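Ice-binding protein (Flavobacteriaceae bacterium, PDB 5UYT) binds ice, probably through its tandem right-handed beta-solenoid domains, and so acts as a bacterial antifreeze protein. Local coordinates at residues 222-227 and 269-274. Numbering follows the deposited sequence. Where two conformers were deposited one is given.
Sequences VCYTIF and DTSTAQ
Tyr224 reaches from the solenoid wall to the first turn of helix 270-288, and its hydroxyl meets the side chain of Ser271. CB starts toward the helix; CG stands anti to the carbonyl carbon, beside the backbone N (chi1 -81°), and the ring runs out from there to Ser271. Further out, Tyr224 CE2 and CZ each come within 3.6 Å of Ser271 OG, which sits at the ring edge, near its plane. At the tip, Tyr224 OH hydrogen-bonds Ser271 OG at 2.7 Å and touches Thr272 CG2 at 3.5 Å. A phenylalanine here would keep the ring but would probably leave the Ser271 hydroxyl without this buried mate. Phe227, the second aromatic, presents an edge: CE1 packs on Thr272 CB, while Phe227 CZ lies 3.4 Å from Thr272 O. A capping box, Thr272 N giving a bond to Asp269 OD1 (2.8 Å) and Thr272 OG1 accepting from Asp269 N, closes the first turn; OG1 also pairs with Asn248. As is usual in this ice-binding family, a long helix flanks the beta-solenoid: Phe227 continues along it onto Ala276 and Leu279, the Tyr224 ring meets His265, and strand 224-228 runs between parallel neighbours 244-247 and 397-404.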
ATOM      1  N   VAL A 222     -21.143  -9.199  13.188  1.00 22.55           N
ATOM      2  CA  VAL A 222     -21.259  -9.065  11.717  1.00 22.12           C
ATOM      3  C   VAL A 222     -22.643  -8.516  11.288  1.00 22.22           C
ATOM      4  O   VAL A 222     -22.775  -7.894  10.222  1.00 21.70           O
ATOM      5  CB  VAL A 222     -20.981 -10.398  10.950  1.00 22.37           C
ATOM      6  CG1 VAL A 222     -22.174 -11.332  10.982  1.00 22.67           C
ATOM      7  CG2 VAL A 222     -20.566 -10.112   9.507  1.00 21.90           C
ATOM      8  N   CYS A 223     -23.652  -8.708  12.142  1.00 21.94           N
ATOM      9  CA  CYS A 223     -25.000  -8.200  11.863  1.00 20.56           C
ATOM     10  C   CYS A 223     -25.233  -6.776  12.309  1.00 19.23           C
ATOM     11  O   CYS A 223     -26.309  -6.243  12.042  1.00 18.24           O
ATOM     12  CB  CYS A 223     -26.072  -9.111  12.498  1.00 21.39           C
ATOM     13  SG  CYS A 223     -26.083 -10.749  11.723  1.00 23.48           S
ATOM     14  N   TYR A 224     -24.248  -6.165  12.972  1.00 18.08           N
ATOM     15  CA  TYR A 224     -24.395  -4.768  13.392  1.00 17.12           C
ATOM     16  C   TYR A 224     -23.573  -3.856  12.498  1.00 16.59           C
ATOM     17  O   TYR A 224     -22.534  -4.261  11.983  1.00 17.46           O
ATOM     18  CB  TYR A 224     -23.924  -4.597  14.833  1.00 17.46           C
ATOM     19  CG  TYR A 224     -24.924  -5.000  15.883  1.00 17.64           C
ATOM     20  CD1 TYR A 224     -25.674  -4.031  16.560  1.00 18.04           C
ATOM     21  CD2 TYR A 224     -25.103  -6.341  16.231  1.00 18.07           C
ATOM     22  CE1 TYR A 224     -26.592  -4.409  17.526  1.00 18.06           C
ATOM     23  CE2 TYR A 224     -26.014  -6.726  17.200  1.00 18.49           C
ATOM     24  CZ  TYR A 224     -26.742  -5.742  17.852  1.00 18.64           C
ATOM     25  OH  TYR A 224     -27.622  -6.093  18.826  1.00 18.32           O
ATOM     26  N   THR A 225     -24.019  -2.617  12.371  1.00 15.23           N
ATOM     27  CA  THR A 225     -23.324  -1.635  11.606  1.00 15.05           C
ATOM     28  C   THR A 225     -22.787  -0.525  12.503  1.00 15.14           C
ATOM     29  O   THR A 225     -21.732   0.038  12.204  1.00 15.40           O
ATOM     30  CB  THR A 225     -24.260  -1.093  10.516  1.00 14.48           C
ATOM     31  OG1 THR A 225     -24.704  -2.206   9.727  1.00 14.92           O
ATOM     32  CG2 THR A 225     -23.554  -0.069   9.612  1.00 13.44           C
ATOM     33  N   ILE A 226     -23.540  -0.142  13.541  1.00 15.15           N
ATOM     34  CA  ILE A 226     -23.094   0.875  14.504  0.50 15.47           C
ATOM     35  C   ILE A 226     -23.381   0.273  15.876  1.00 16.36           C
ATOM     36  O   ILE A 226     -24.555  -0.035  16.186  1.00 16.88           O
ATOM     37  CB  ILE A 226     -23.889   2.196  14.369  0.50 14.78           C
ATOM     38  CG1 ILE A 226     -23.848   2.713  12.925  0.50 14.10           C
ATOM     39  CG2 ILE A 226     -23.376   3.249  15.354  0.50 15.45           C
ATOM     40  CD1 ILE A 226     -22.512   3.263  12.472  0.50 13.81           C
ATOM     41  N   PHE A 227     -22.342   0.078  16.671  1.00 17.01           N
ATOM     42  CA  PHE A 227     -22.519  -0.634  17.940  1.00 17.59           C
ATOM     43  C   PHE A 227     -21.517  -0.193  18.986  1.00 18.65           C
ATOM     44  O   PHE A 227     -20.318  -0.084  18.690  1.00 17.93           O
ATOM     45  CB  PHE A 227     -22.425  -2.158  17.723  1.00 18.27           C
ATOM     46  CG  PHE A 227     -22.496  -2.949  19.006  1.00 19.38           C
ATOM     47  CD1 PHE A 227     -23.719  -3.183  19.622  1.00 20.32           C
ATOM     48  CD2 PHE A 227     -21.340  -3.443  19.624  1.00 20.25           C
ATOM     49  CE1 PHE A 227     -23.795  -3.914  20.824  1.00 20.55           C
ATOM     50  CE2 PHE A 227     -21.415  -4.163  20.830  1.00 21.45           C
ATOM     51  CZ  PHE A 227     -22.650  -4.398  21.425  1.00 21.75           C
ATOM     52  N   ASP A 269     -30.095  -5.721  25.185  1.00 23.26           N
ATOM     53  CA  ASP A 269     -30.922  -6.922  25.167  1.00 24.39           C
ATOM     54  C   ASP A 269     -30.006  -8.123  24.964  1.00 25.05           C
ATOM     55  O   ASP A 269     -28.761  -7.983  25.007  1.00 24.52           O
ATOM     56  CB  ASP A 269     -32.026  -6.801  24.094  1.00 23.46           C
ATOM     57  CG  ASP A 269     -31.472  -6.552  22.685  1.00 22.36           C
ATOM     58  OD1 ASP A 269     -30.302  -6.876  22.403  1.00 21.63           O
ATOM     59  OD2 ASP A 269     -32.211  -5.982  21.866  1.00 21.57           O
ATOM     60  N   THR A 270     -30.572  -9.309  24.752  1.00 25.93           N
ATOM     61  CA  THR A 270     -29.692 -10.481  24.574  1.00 26.59           C
ATOM     62  C   THR A 270     -28.754 -10.353  23.341  1.00 24.98           C
ATOM     63  O   THR A 270     -27.594 -10.850  23.355  1.00 24.47           O
ATOM     64  CB  THR A 270     -30.480 -11.808  24.539  1.00 28.97           C
ATOM     65  OG1 THR A 270     -31.296 -11.820  23.366  1.00 30.49           O
ATOM     66  CG2 THR A 270     -31.369 -11.874  25.736  1.00 29.88           C
ATOM     67  N   SER A 271     -29.263  -9.728  22.281  1.00 23.45           N
ATOM     68  CA  SER A 271     -28.472  -9.509  21.071  1.00 22.69           C
ATOM     69  C   SER A 271     -27.292  -8.552  21.314  1.00 21.99           C
ATOM     70  O   SER A 271     -26.176  -8.824  20.870  1.00 21.76           O
ATOM     71  CB  SER A 271     -29.354  -8.989  19.927  1.00 21.72           C
ATOM     72  OG  SER A 271     -28.563  -8.643  18.804  1.00 20.93           O
ATOM     73  N   THR A 272     -27.536  -7.427  21.995  1.00 21.64           N
ATOM     74  CA  THR A 272     -26.433  -6.500  22.291  1.00 20.99           C
ATOM     75  C   THR A 272     -25.413  -7.158  23.246  1.00 22.89           C
ATOM     76  O   THR A 272     -24.227  -6.878  23.145  1.00 21.91           O
ATOM     77  CB  THR A 272     -26.901  -5.133  22.855  1.00 20.62           C
ATOM     78  OG1 THR A 272     -27.484  -5.310  24.149  1.00 21.32           O
ATOM     79  CG2 THR A 272     -27.897  -4.451  21.895  1.00 19.74           C
ATOM     80  N   ALA A 273     -25.880  -8.016  24.168  1.00 23.66           N
ATOM     81  CA  ALA A 273     -24.970  -8.687  25.095  1.00 25.68           C
ATOM     82  C   ALA A 273     -24.027  -9.624  24.340  1.00 25.80           C
ATOM     83  O   ALA A 273     -22.809  -9.638  24.607  1.00 26.10           O
ATOM     84  CB  ALA A 273     -25.736  -9.426  26.214  1.00 26.36           C
ATOM     85  N   GLN A 274     -24.575 -10.368  23.377  1.00 26.03           N
ATOM     86  CA  GLN A 274     -23.785 -11.311  22.583  1.00 26.42           C
ATOM     87  C   GLN A 274     -22.848 -10.573  21.640  1.00 24.73           C
ATOM     88  O   GLN A 274     -21.681 -10.988  21.446  1.00 24.57           O
ATOM     89  CB  GLN A 274     -24.678 -12.292  21.803  1.00 27.48           C
ATOM     90  CG  GLN A 274     -23.888 -13.346  21.012  1.00 30.32           C
ATOM     91  CD  GLN A 274     -23.080 -14.286  21.902  1.00 32.53           C
ATOM     92  OE1 GLN A 274     -23.541 -14.727  22.945  1.00 34.65           O
ATOM     93  NE2 GLN A 274     -21.868 -14.606  21.476  1.00 34.94           N
TER